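Local coordinates for protein CD180 antigen (PDB 3T6Q) that may cooperate with MD-1 and TLR4 in the innate immune response of B-cells to bacterial lipopolysaccharide, leading to NF-kappa-B activation, at residues G233-M238 and N260-Y265; V307-K312 and S331-T336; L432-L437 and N455-H460; L483-L488 and L507-L512. One frame throughout, in Å; residues are numbered along the deposited sequence.

Contact 1 (G233-M238 and N260-Y265); sequences GTFEDM and NLQKHY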
loop_
_atom_site.group_PDB
_atom_site.type_symbol
_atom_site.label_atom_id
_atom_site.label_comp_id
_atom_site.label_asym_id
_atom_site.label_seq_id
_atom_site.Cartn_x
_atom_site.Cartn_y
_atom_site.Cartn_z
ATOM N N GLY A 233 -2.236 22.860 -9.336
ATOM C CA GLY A 233 -0.794 23.088 -9.214
ATOM C C GLY A 233 -0.035 21.779 -9.414
ATOM O O GLY A 233 -0.603 20.656 -9.297
ATOM N N THR A 234 1.256 21.907 -9.673
ATOM C CA THR A 234 2.110 20.730 -9.662
ATOM C C THR A 234 3.213 20.970 -8.637
ATOM O O THR A 234 3.128 21.933 -7.879
ATOM C CB THR A 234 2.639 20.373 -11.060
ATOM O OG1 THR A 234 3.379 19.137 -10.930
ATOM C CG2 THR A 234 3.555 21.489 -11.645
ATOM N N PHE A 235 4.244 20.125 -8.611
ATOM C CA PHE A 235 5.235 20.148 -7.515
ATOM C C PHE A 235 6.645 20.058 -8.099
ATOM O O PHE A 235 6.804 19.698 -9.278
ATOM C CB PHE A 235 4.987 18.965 -6.540
ATOM C CG PHE A 235 3.574 18.942 -6.000
ATOM C CD1 PHE A 235 3.162 19.903 -5.076
ATOM C CD2 PHE A 235 2.649 18.002 -6.497
ATOM C CE1 PHE A 235 1.832 19.905 -4.631
ATOM C CE2 PHE A 235 1.317 18.012 -6.068
ATOM C CZ PHE A 235 0.926 18.954 -5.128
ATOM N N GLU A 236 7.653 20.293 -7.254
ATOM C CA GLU A 236 9.047 20.341 -7.701
ATOM C C GLU A 236 9.502 18.972 -8.135
ATOM O O GLU A 236 10.367 18.836 -9.010
ATOM C CB GLU A 236 9.949 20.905 -6.567
ATOM C CG GLU A 236 9.759 22.407 -6.492
ATOM C CD GLU A 236 10.696 23.095 -5.508
ATOM O OE1 GLU A 236 11.652 22.443 -4.977
ATOM O OE2 GLU A 236 10.461 24.300 -5.290
ATOM N N ASP A 237 8.887 17.950 -7.582
ATOM C CA ASP A 237 9.283 16.576 -7.908
ATOM C C ASP A 237 8.468 15.920 -9.031
ATOM O O ASP A 237 8.581 14.707 -9.243
ATOM C CB ASP A 237 9.293 15.707 -6.653
ATOM C CG ASP A 237 7.925 15.684 -5.920
ATOM O OD1 ASP A 237 7.324 16.749 -5.663
ATOM O OD2 ASP A 237 7.490 14.593 -5.539
ATOM N N MET A 238 7.666 16.709 -9.750
ATOM C CA MET A 238 6.914 16.207 -10.920
ATOM C C MET A 238 7.542 16.663 -12.235
ATOM O O MET A 238 8.182 17.714 -12.298
ATOM C CB MET A 238 5.446 16.663 -10.905
ATOM C CG MET A 238 4.694 16.430 -9.592
ATOM S SD MET A 238 4.736 14.756 -8.946
ATOM C CE MET A 238 3.636 13.896 -10.073
ATOM N N ASN A 260 -5.726 27.523 -9.288
ATOM C CA ASN A 260 -4.305 27.572 -8.911
ATOM C C ASN A 260 -3.557 26.737 -9.940
ATOM O O ASN A 260 -3.956 25.587 -10.241
ATOM C CB ASN A 260 -4.130 26.990 -7.471
ATOM C CG ASN A 260 -2.675 27.098 -6.986
ATOM O OD1 ASN A 260 -1.783 26.505 -7.580
ATOM N ND2 ASN A 260 -2.457 27.826 -5.932
ATOM N N LEU A 261 -2.490 27.297 -10.511
ATOM C CA LEU A 261 -1.672 26.607 -11.470
ATOM C C LEU A 261 -0.185 26.634 -11.059
ATOM O O LEU A 261 0.705 26.696 -11.912
ATOM C CB LEU A 261 -1.861 27.289 -12.861
ATOM C CG LEU A 261 -3.223 26.951 -13.494
ATOM C CD1 LEU A 261 -3.670 27.907 -14.593
ATOM C CD2 LEU A 261 -3.207 25.486 -14.001
ATOM N N GLN A 262 0.083 26.609 -9.762
ATOM C CA GLN A 262 1.474 26.786 -9.326
ATOM C C GLN A 262 2.457 25.765 -9.940
ATOM O O GLN A 262 2.090 24.597 -10.189
ATOM C CB GLN A 262 1.537 26.749 -7.787
ATOM C CG GLN A 262 1.262 25.347 -7.187
ATOM C CD GLN A 262 1.984 25.151 -5.844
ATOM O OE1 GLN A 262 1.939 26.003 -4.981
ATOM N NE2 GLN A 262 2.644 24.019 -5.683
ATOM N N LYS A 263 3.687 26.228 -10.182
ATOM C CA LYS A 263 4.852 25.387 -10.520
ATOM C C LYS A 263 4.796 24.780 -11.902
ATOM O O LYS A 263 5.704 24.064 -12.278
ATOM C CB LYS A 263 5.141 24.326 -9.457
ATOM C CG LYS A 263 5.531 24.948 -8.112
ATOM C CD LYS A 263 6.442 24.025 -7.308
ATOM C CE LYS A 263 7.047 24.799 -6.130
ATOM N NZ LYS A 263 8.261 25.562 -6.513
ATOM N N HIS A 264 3.729 25.044 -12.666
ATOM C CA HIS A 264 3.791 24.722 -14.097
ATOM C C HIS A 264 4.720 25.648 -14.799
ATOM O O HIS A 264 4.979 26.785 -14.329
ATOM C CB HIS A 264 2.395 24.762 -14.752
ATOM C CG HIS A 264 1.509 23.635 -14.298
ATOM N ND1 HIS A 264 1.667 22.361 -14.756
ATOM C CD2 HIS A 264 0.494 23.598 -13.351
ATOM C CE1 HIS A 264 0.769 21.560 -14.161
ATOM N NE2 HIS A 264 0.056 22.312 -13.279
ATOM N N TYR A 265 5.233 25.199 -15.938
ATOM C CA TYR A 265 6.248 25.979 -16.640
ATOM C C TYR A 265 5.618 26.939 -17.654
ATOM O O TYR A 265 5.399 26.566 -18.806
ATOM C CB TYR A 265 7.253 25.042 -17.306
ATOM C CG TYR A 265 8.506 25.709 -17.840
ATOM C CD1 TYR A 265 8.826 25.642 -19.208
ATOM C CD2 TYR A 265 9.378 26.402 -16.987
ATOM C CE1 TYR A 265 9.974 26.237 -19.701
ATOM C CE2 TYR A 265 10.537 26.997 -17.478
ATOM C CZ TYR A 265 10.817 26.909 -18.834
ATOM O OH TYR A 265 11.948 27.490 -19.337
#
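T234 and Q262 exchange two nearly straight hydrogen bonds. T234 N donates to Q262 O at 2.9 Å, and the extended side chain of Q262 returns so that NE2 gives to T234 O at 3.1 Å, this acceptor lying close to the amide plane. NE2 also donates to the backbone of another protein's chain, so a glutamine here serves both sides. With OG1 of T234 anti to its backbone N (chi1 -176°), methyl CG2 is the atom set over the centre of the H264 ring, 3.7 Å from its centroid, in a CH-pi contact; the imidazole is held by NE2 bonding to L232 O. K263 passes T234 O and bends at its end, where NZ meets the anti lone pair of E236 OE2 in a salt bridge of 2.8 Å. Beneath this, G233 CA lies 3.4 Å from Q262 O, with Q262 CG filling the place a side chain would need. One shell further out, N260 OD1 accepts from Q262 N at 2.9 Å, an Asx turn leading into the type II turn L261-H264. The contact lies just past strands 226-231 and 255-260: N260 pairs backward with L230 and L232, and L261 pairs forward with D284 of strand 282-284.

Contact 2 (V307-K312 and S331-T336); sequences VLSANK and SIKGNT. With MAN (alpha-D-mannopyranose), chain E.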
loop_
_atom_site.group_PDB
_atom_site.type_symbol
_atom_site.label_atom_id
_atom_site.label_comp_id
_atom_site.label_asym_id
_atom_site.label_seq_id
_atom_site.Cartn_x
_atom_site.Cartn_y
_atom_site.Cartn_z
ATOM N N VAL A 307 -2.066 36.169 -8.069
ATOM C CA VAL A 307 -0.892 35.859 -7.302
ATOM C C VAL A 307 0.245 35.573 -8.284
ATOM O O VAL A 307 0.144 34.633 -9.093
ATOM C CB VAL A 307 -1.103 34.630 -6.411
ATOM C CG1 VAL A 307 0.211 34.303 -5.638
ATOM C CG2 VAL A 307 -2.257 34.854 -5.412
ATOM N N LEU A 308 1.310 36.362 -8.220
ATOM C CA LEU A 308 2.501 36.169 -9.128
ATOM C C LEU A 308 3.768 35.970 -8.293
ATOM O O LEU A 308 4.886 36.255 -8.728
ATOM C CB LEU A 308 2.689 37.416 -9.989
ATOM C CG LEU A 308 1.525 37.782 -10.954
ATOM C CD1 LEU A 308 1.781 39.103 -11.679
ATOM C CD2 LEU A 308 1.289 36.667 -11.933
ATOM N N SER A 309 3.563 35.523 -7.068
ATOM C CA SER A 309 4.680 35.270 -6.134
ATOM C C SER A 309 5.653 34.228 -6.663
ATOM O O SER A 309 5.267 33.326 -7.439
ATOM C CB SER A 309 4.081 34.794 -4.820
ATOM O OG SER A 309 3.253 35.826 -4.294
ATOM N N ALA A 310 6.906 34.351 -6.212
ATOM C CA ALA A 310 7.940 33.342 -6.396
ATOM C C ALA A 310 8.324 33.158 -7.866
ATOM O O ALA A 310 8.773 32.094 -8.266
ATOM C CB ALA A 310 7.564 32.011 -5.711
ATOM N N ASN A 311 8.131 34.210 -8.652
ATOM C CA ASN A 311 8.522 34.233 -10.055
ATOM C C ASN A 311 9.842 34.989 -10.197
ATOM O O ASN A 311 10.525 35.187 -9.176
ATOM C CB ASN A 311 7.366 34.825 -10.845
ATOM C CG ASN A 311 6.308 33.762 -11.081
ATOM O OD1 ASN A 311 6.648 32.671 -11.504
ATOM N ND2 ASN A 311 5.080 34.011 -10.643
ATOM N N LYS A 312 10.188 35.457 -11.402
ATOM C CA LYS A 312 11.505 36.046 -11.596
ATOM C C LYS A 312 11.478 37.315 -12.425
ATOM O O LYS A 312 12.265 37.489 -13.325
ATOM C CB LYS A 312 12.564 35.032 -12.099
ATOM C CG LYS A 312 12.065 34.083 -13.151
ATOM C CD LYS A 312 13.090 33.008 -13.552
ATOM C CE LYS A 312 12.744 32.502 -14.968
ATOM N NZ LYS A 312 13.594 31.360 -15.421
ATOM N N SER A 331 -0.639 39.916 -5.200
ATOM C CA SER A 331 0.464 39.388 -4.407
ATOM C C SER A 331 1.618 39.052 -5.290
ATOM O O SER A 331 1.460 38.299 -6.262
ATOM C CB SER A 331 0.032 38.092 -3.716
ATOM O OG SER A 331 -0.986 38.424 -2.815
ATOM N N ILE A 332 2.768 39.650 -5.012
ATOM C CA ILE A 332 3.960 39.319 -5.778
ATOM C C ILE A 332 5.055 39.281 -4.736
ATOM O O ILE A 332 5.856 40.182 -4.636
ATOM C CB ILE A 332 4.313 40.374 -6.853
ATOM C CG1 ILE A 332 3.107 40.715 -7.707
ATOM C CG2 ILE A 332 5.425 39.827 -7.764
ATOM C CD1 ILE A 332 3.339 41.906 -8.619
ATOM N N LYS A 333 5.057 38.248 -3.939
ATOM C CA LYS A 333 6.063 38.184 -2.863
ATOM C C LYS A 333 7.059 37.066 -3.135
ATOM O O LYS A 333 6.769 36.158 -3.929
ATOM C CB LYS A 333 5.374 37.968 -1.517
ATOM C CG LYS A 333 5.140 36.500 -1.205
ATOM C CD LYS A 333 5.015 36.282 0.313
ATOM C CE LYS A 333 4.744 34.824 0.630
ATOM N NZ LYS A 333 3.398 34.462 0.079
ATOM N N GLY A 334 8.239 37.132 -2.514
ATOM C CA GLY A 334 9.272 36.100 -2.749
ATOM C C GLY A 334 9.800 35.998 -4.177
ATOM O O GLY A 334 10.194 34.900 -4.596
ATOM N N ASN A 335 9.721 37.087 -4.950
ATOM C CA ASN A 335 10.367 37.149 -6.290
ATOM C C ASN A 335 11.840 36.726 -6.185
ATOM O O ASN A 335 12.518 37.115 -5.224
ATOM C CB ASN A 335 10.341 38.586 -6.805
ATOM C CG ASN A 335 10.548 38.673 -8.301
ATOM O OD1 ASN A 335 9.666 38.338 -9.073
ATOM N ND2 ASN A 335 11.705 39.174 -8.712
ATOM N N THR A 336 12.369 35.964 -7.144
ATOM C CA THR A 336 13.689 35.326 -6.898
ATOM C C THR A 336 14.843 36.211 -7.304
ATOM O O THR A 336 15.984 35.888 -7.042
ATOM C CB THR A 336 13.803 33.956 -7.569
ATOM O OG1 THR A 336 13.730 34.179 -8.965
ATOM C CG2 THR A 336 12.612 33.041 -7.100
HETATM C C1 MAN E . 11.487 31.999 2.106
HETATM C C2 MAN E . 11.888 32.692 0.806
HETATM C C3 MAN E . 10.904 33.842 0.467
HETATM C C4 MAN E . 9.461 33.286 0.489
HETATM C C5 MAN E . 9.164 32.570 1.833
HETATM C C6 MAN E . 7.768 31.956 1.911
HETATM O O2 MAN E . 11.784 31.711 -0.176
HETATM O O3 MAN E . 11.217 34.334 -0.816
HETATM O O4 MAN E . 8.508 34.318 0.248
HETATM O O5 MAN E . 10.120 31.539 2.092
HETATM O O6 MAN E . 7.676 30.907 0.909
HETATM O O HOH W 1 7.455 36.908 -7.983
HETATM O O HOH W 2 1.907 34.644 -2.432
#
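L308 and S331 meet through a backbone hydrogen bond, L308 N to S331 O at 2.8 Å, beside the parallel bridge of V307 with S331. Beyond it the strands end, and side chains share the pairing. S309 OG, anti to its own carbonyl carbon (chi1 -62°), takes K333 N at 3.0 Å, then A310 N gives to K333 O at 2.9 Å, and T336 N gives to N311 O at 2.9 Å. A water completes the middle: its oxygen lies 2.8 Å from N335 OD1, to which it donates; it also donates to L308 O and accepts from N311 N. Both asparagines are buried, and their amides suit the place because each offers donors and an acceptor. N311 OD1 receives T288 N and L290 N while ND2 gives to L285 O; N335 ND2 gives to F313 O and K337 O. K333 NZ reaches a second water, which also bonds S309 OG, and forms a salt bridge to an acidic side chain of another protein's chain. G334 has positive phi, and its bare CA lies 3.3 Å from mannose O3, where a CB would strike the sugar. Where regular strand pairing stops, backbone groups are thus met partly by each other and partly by asparagine amides, a serine hydroxyl and a water.

Contact 3 (L432-L437 and N455-H460); sequences LSHSLL and NLQGNH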
loop_
_atom_site.group_PDB
_atom_site.type_symbol
_atom_site.label_atom_id
_atom_site.label_comp_id
_atom_site.label_asym_id
_atom_site.label_seq_id
_atom_site.Cartn_x
_atom_site.Cartn_y
_atom_site.Cartn_z
ATOM N N LEU A 432 6.425 47.663 12.386
ATOM C CA LEU A 432 7.788 48.162 12.135
ATOM C C LEU A 432 8.837 47.323 12.859
ATOM O O LEU A 432 9.926 47.824 13.210
ATOM C CB LEU A 432 7.915 49.630 12.615
ATOM C CG LEU A 432 6.942 50.619 11.894
ATOM C CD1 LEU A 432 6.971 52.030 12.451
ATOM C CD2 LEU A 432 7.255 50.684 10.401
ATOM N N SER A 433 8.486 46.079 13.117
ATOM C CA SER A 433 9.374 45.143 13.796
ATOM C C SER A 433 10.727 45.143 13.073
ATOM O O SER A 433 10.778 44.965 11.861
ATOM C CB SER A 433 8.752 43.760 13.752
ATOM O OG SER A 433 9.580 42.838 14.423
ATOM N N HIS A 434 11.826 45.324 13.814
ATOM C CA HIS A 434 13.196 45.348 13.200
ATOM C C HIS A 434 13.440 46.315 12.066
ATOM O O HIS A 434 14.340 46.110 11.269
ATOM C CB HIS A 434 13.611 43.912 12.822
ATOM C CG HIS A 434 13.558 42.978 13.984
ATOM N ND1 HIS A 434 14.671 42.598 14.673
ATOM C CD2 HIS A 434 12.492 42.354 14.590
ATOM C CE1 HIS A 434 14.316 41.771 15.664
ATOM N NE2 HIS A 434 12.983 41.617 15.618
ATOM N N SER A 435 12.688 47.423 11.991
ATOM C CA SER A 435 12.891 48.418 10.939
ATOM C C SER A 435 14.088 49.333 11.327
ATOM O O SER A 435 14.580 50.115 10.527
ATOM C CB SER A 435 11.607 49.247 10.737
ATOM O OG SER A 435 10.582 48.451 10.104
ATOM N N LEU A 436 14.498 49.239 12.594
ATOM C CA LEU A 436 15.663 49.950 13.154
ATOM C C LEU A 436 15.490 51.454 13.117
ATOM O O LEU A 436 16.415 52.158 12.751
ATOM C CB LEU A 436 16.989 49.536 12.478
ATOM C CG LEU A 436 17.278 48.042 12.388
ATOM C CD1 LEU A 436 18.669 47.759 11.822
ATOM C CD2 LEU A 436 17.062 47.350 13.730
ATOM N N LEU A 437 14.297 51.938 13.473
ATOM C CA LEU A 437 14.015 53.374 13.531
ATOM C C LEU A 437 14.418 53.893 14.900
ATOM O O LEU A 437 14.481 53.132 15.856
ATOM C CB LEU A 437 12.519 53.653 13.347
ATOM C CG LEU A 437 11.995 53.435 11.934
ATOM C CD1 LEU A 437 10.493 53.303 12.060
ATOM C CD2 LEU A 437 12.374 54.587 11.022
ATOM N N ASN A 455 3.633 47.732 16.164
ATOM C CA ASN A 455 4.605 46.737 16.592
ATOM C C ASN A 455 5.968 47.342 16.348
ATOM O O ASN A 455 6.338 47.625 15.194
ATOM C CB ASN A 455 4.425 45.399 15.820
ATOM C CG ASN A 455 5.365 44.283 16.286
ATOM O OD1 ASN A 455 4.965 43.131 16.300
ATOM N ND2 ASN A 455 6.605 44.595 16.602
ATOM N N LEU A 456 6.725 47.533 17.434
ATOM C CA LEU A 456 8.089 48.033 17.328
ATOM C C LEU A 456 9.109 47.106 17.936
ATOM O O LEU A 456 10.157 47.562 18.444
ATOM C CB LEU A 456 8.193 49.378 18.029
ATOM C CG LEU A 456 7.398 50.548 17.466
ATOM C CD1 LEU A 456 7.573 51.732 18.372
ATOM C CD2 LEU A 456 7.863 50.886 16.051
ATOM N N GLN A 457 8.854 45.802 17.885
ATOM C CA GLN A 457 9.825 44.861 18.371
ATOM C C GLN A 457 11.160 45.082 17.659
ATOM O O GLN A 457 11.193 45.293 16.438
ATOM C CB GLN A 457 9.319 43.444 18.111
ATOM C CG GLN A 457 10.198 42.377 18.700
ATOM C CD GLN A 457 9.738 40.971 18.382
ATOM O OE1 GLN A 457 10.465 40.202 17.760
ATOM N NE2 GLN A 457 8.553 40.622 18.828
ATOM N N GLY A 458 12.277 45.010 18.401
ATOM C CA GLY A 458 13.603 45.167 17.767
ATOM C C GLY A 458 14.008 46.548 17.235
ATOM O O GLY A 458 14.909 46.654 16.391
ATOM N N ASN A 459 13.371 47.621 17.696
ATOM C CA ASN A 459 13.845 48.961 17.369
ATOM C C ASN A 459 14.650 49.490 18.575
ATOM O O ASN A 459 14.961 48.700 19.475
ATOM C CB ASN A 459 12.698 49.893 17.011
ATOM C CG ASN A 459 12.065 49.522 15.679
ATOM O OD1 ASN A 459 12.433 50.061 14.650
ATOM N ND2 ASN A 459 11.160 48.551 15.699
ATOM N N HIS A 460 14.944 50.797 18.614
ATOM C CA HIS A 460 15.832 51.349 19.678
ATOM C C HIS A 460 15.560 52.758 20.107
ATOM O O HIS A 460 14.989 53.580 19.359
ATOM C CB HIS A 460 17.297 51.246 19.268
ATOM C CG HIS A 460 17.691 52.229 18.189
ATOM N ND1 HIS A 460 18.300 53.416 18.464
ATOM C CD2 HIS A 460 17.534 52.176 16.799
ATOM C CE1 HIS A 460 18.517 54.084 17.314
ATOM N NE2 HIS A 460 18.056 53.321 16.292
#
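The asparagine of the leucine-rich repeat consensus LxxLxLxxN, here N459 of LRR 16, joins its turn to L432 and L437 of LRR 15. With CG anti to the carbonyl carbon (chi1 -70°), the amide extends between the two segments. Its ND2 donates to L432 O at 2.9 Å, almost straight, and to L456 O of its own repeat at 3.1 Å; both acceptors lie near the amide plane. On the other branch, OD1 accepts L437 N at 2.9 Å in the plane of its carbonyl. L432 O is shared: N459 ND2 and S435 N approach it from opposite faces of its plane. S435 fills the consensus asparagine place in LRR 15, and its short hydroxyl bonds instead to T410 O of the preceding repeat. Backbone bonds continue the strand register, L432 N to N455 O and then H434 N to Q457 O at 2.7 Å. Both segments make type II turns, whose third residues, H434 and G458, carry positive phi. G458 CA lies over the centre of the H434 ring, 4.1 Å from its centroid, and a CB there would collide with CE1; the ring also stacks on F409. On the inner side, L456 CD2 packs on L432 CB at 3.7 Å, the two leucines lying side by side and pointing the same way. At the far end H460 CD2 comes near L437 O. A single neutral amide therefore satisfies two carbonyls and an N-H of irregular backbone in a buried place, where a charged group would probably be costly.

Contact 4 (L483-L488 and L507-L512); sequences LSFCDL and LSHNRL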
loop_
_atom_site.group_PDB
_atom_site.type_symbol
_atom_site.label_atom_id
_atom_site.label_comp_id
_atom_site.label_asym_id
_atom_site.label_seq_id
_atom_site.Cartn_x
_atom_site.Cartn_y
_atom_site.Cartn_z
ATOM N N LEU A 483 6.930 46.487 22.376
ATOM C CA LEU A 483 8.259 47.036 22.537
ATOM C C LEU A 483 9.214 45.991 23.045
ATOM O O LEU A 483 10.168 46.307 23.758
ATOM C CB LEU A 483 8.226 48.229 23.516
ATOM C CG LEU A 483 7.605 49.534 22.994
ATOM C CD1 LEU A 483 7.479 50.535 24.139
ATOM C CD2 LEU A 483 8.446 50.159 21.889
ATOM N N SER A 484 8.979 44.748 22.661
ATOM C CA SER A 484 9.821 43.672 23.140
ATOM C C SER A 484 11.160 43.660 22.365
ATOM O O SER A 484 11.212 44.198 21.267
ATOM C CB SER A 484 9.075 42.347 23.033
ATOM O OG SER A 484 8.591 42.175 21.699
ATOM N N PHE A 485 12.235 43.089 22.938
ATOM C CA PHE A 485 13.563 43.111 22.246
ATOM C C PHE A 485 14.032 44.458 21.757
ATOM O O PHE A 485 14.574 44.590 20.631
ATOM C CB PHE A 485 13.513 42.156 21.028
ATOM C CG PHE A 485 13.235 40.734 21.408
ATOM C CD1 PHE A 485 14.280 39.884 21.821
ATOM C CD2 PHE A 485 11.938 40.242 21.413
ATOM C CE1 PHE A 485 14.009 38.576 22.209
ATOM C CE2 PHE A 485 11.675 38.944 21.777
ATOM C CZ PHE A 485 12.703 38.108 22.174
ATOM N N CYS A 486 13.797 45.495 22.540
ATOM C CA CYS A 486 14.201 46.833 22.155
ATOM C C CYS A 486 15.463 47.319 22.919
ATOM O O CYS A 486 15.718 48.526 22.956
ATOM C CB CYS A 486 13.036 47.828 22.356
ATOM S SG CYS A 486 11.799 47.631 21.018
ATOM N N ASP A 487 16.138 46.387 23.587
ATOM C CA ASP A 487 17.380 46.677 24.369
ATOM C C ASP A 487 17.129 47.748 25.439
ATOM O O ASP A 487 17.974 48.630 25.640
ATOM C CB ASP A 487 18.445 47.184 23.381
ATOM C CG ASP A 487 19.835 47.278 23.988
ATOM O OD1 ASP A 487 20.521 48.283 23.665
ATOM O OD2 ASP A 487 20.217 46.366 24.770
ATOM N N LEU A 488 15.927 47.736 26.046
ATOM C CA LEU A 488 15.523 48.828 26.921
ATOM C C LEU A 488 16.085 48.635 28.319
ATOM O O LEU A 488 15.953 47.557 28.910
ATOM C CB LEU A 488 13.981 48.922 27.006
ATOM C CG LEU A 488 13.289 49.476 25.751
ATOM C CD1 LEU A 488 11.772 49.440 25.985
ATOM C CD2 LEU A 488 13.779 50.884 25.415
ATOM N N LEU A 507 6.343 44.541 26.974
ATOM C CA LEU A 507 7.655 45.062 27.236
ATOM C C LEU A 507 8.613 43.912 27.503
ATOM O O LEU A 507 9.621 44.129 28.148
ATOM C CB LEU A 507 7.666 46.000 28.472
ATOM C CG LEU A 507 6.706 47.200 28.390
ATOM C CD1 LEU A 507 6.581 47.946 29.729
ATOM C CD2 LEU A 507 7.126 48.181 27.327
ATOM N N SER A 508 8.308 42.717 26.991
ATOM C CA SER A 508 9.088 41.549 27.350
ATOM C C SER A 508 10.477 41.563 26.669
ATOM O O SER A 508 10.685 42.302 25.709
ATOM C CB SER A 508 8.333 40.280 26.972
ATOM O OG SER A 508 8.045 40.206 25.577
ATOM N N HIS A 509 11.418 40.766 27.195
ATOM C CA HIS A 509 12.773 40.657 26.618
ATOM C C HIS A 509 13.471 41.957 26.498
ATOM O O HIS A 509 13.936 42.326 25.412
ATOM C CB HIS A 509 12.753 39.912 25.284
ATOM C CG HIS A 509 12.138 38.545 25.398
ATOM N ND1 HIS A 509 12.876 37.436 25.693
ATOM C CD2 HIS A 509 10.809 38.126 25.308
ATOM C CE1 HIS A 509 12.057 36.369 25.768
ATOM N NE2 HIS A 509 10.788 36.796 25.548
ATOM N N ASN A 510 13.517 42.679 27.622
ATOM C CA ASN A 510 14.339 43.852 27.774
ATOM C C ASN A 510 15.224 43.722 29.046
ATOM O O ASN A 510 15.446 42.606 29.534
ATOM C CB ASN A 510 13.504 45.141 27.768
ATOM C CG ASN A 510 12.957 45.466 26.375
ATOM O OD1 ASN A 510 13.712 45.720 25.427
ATOM N ND2 ASN A 510 11.639 45.443 26.242
ATOM N N ARG A 511 15.655 44.845 29.599
ATOM C CA ARG A 511 16.386 44.787 30.882
ATOM C C ARG A 511 15.740 45.666 31.920
ATOM O O ARG A 511 16.407 46.245 32.777
ATOM C CB ARG A 511 17.850 45.226 30.686
ATOM C CG ARG A 511 18.707 44.296 29.846
ATOM C CD ARG A 511 20.145 44.843 29.805
ATOM N NE ARG A 511 20.140 46.267 29.415
ATOM C CZ ARG A 511 19.945 46.653 28.160
ATOM N NH1 ARG A 511 19.811 45.700 27.258
ATOM N NH2 ARG A 511 19.886 47.944 27.797
ATOM N N LEU A 512 14.426 45.783 31.837
ATOM C CA LEU A 512 13.722 46.710 32.717
ATOM C C LEU A 512 13.741 46.244 34.171
ATOM O O LEU A 512 13.723 45.019 34.456
ATOM C CB LEU A 512 12.284 46.858 32.238
ATOM C CG LEU A 512 12.142 47.460 30.839
ATOM C CD1 LEU A 512 10.665 47.345 30.417
ATOM C CD2 LEU A 512 12.628 48.918 30.861
HETATM O O HOH W 3 16.170 43.847 24.325
#
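N510 holds the tight half of this contact, its amide inserted among the backbones of L483, C486 and L488. OD1 accepts C486 N at 2.9 Å and, from above its carbonyl plane, L488 N at 3.1 Å. ND2 gives to L483 O at 3.0 Å and to L507 O in its own repeat, so asparagine, the consensus residue of leucine-rich repeats at this point, uses both branches. Around it the packing is apolar: L488 lies alongside N510 and touches L512 CD2 through CB, while L483 CB meets L507 CD2 at 4.0 Å. C486 takes the consensus asparagine's place in the earlier repeat with a smaller thiol. The outer half faces solvent more, though its side chains still pack closely. F485 and H509 each have CG anti to the carbonyl carbon, and this shared rotamer points their rings the same way. They form an offset stack with planes 8° apart; H509 CB sits over the middle of the phenyl face. A water joins D487 N to H509 O. At the other end R511, bent at chi3, reaches D487 end-on: NH1 meets OD2 from above the carboxylate plane in a salt bridge, and NH2 bonds D487 O at 3.0 Å and also S489 OG. This arginine touches a crystal neighbour, which may influence its pose. Inward, L483 and L488 rest on I466 of strand 465-466, and L507 and L512 on I491 of strand 490-491. L507 continues to L528 of strand 527-529, beyond which N533 donates to L507 O just as N510 does to L483 O.

All four contacts join successive turns of one leucine-rich repeat solenoid, following one another along the chain. Contacts 1 and 2 have centres 14 Å apart and do not touch; another protein's chain reaches both. The mannose lies against contact 2, and the side chain of E236 in contact 1 is about 9 Å from a bound mannose. Contacts 3 and 4, with centres 11 Å apart, touch directly: G458 N lies 3.2 Å from S484 O, probably hydrogen-bonded, and Q457 NE2 makes a weak bond to S484 OG. No other protein chain of the assembly touches these two. Contacts 1 and 4 are 44 Å apart between centres, on opposite sides of the chain's centre.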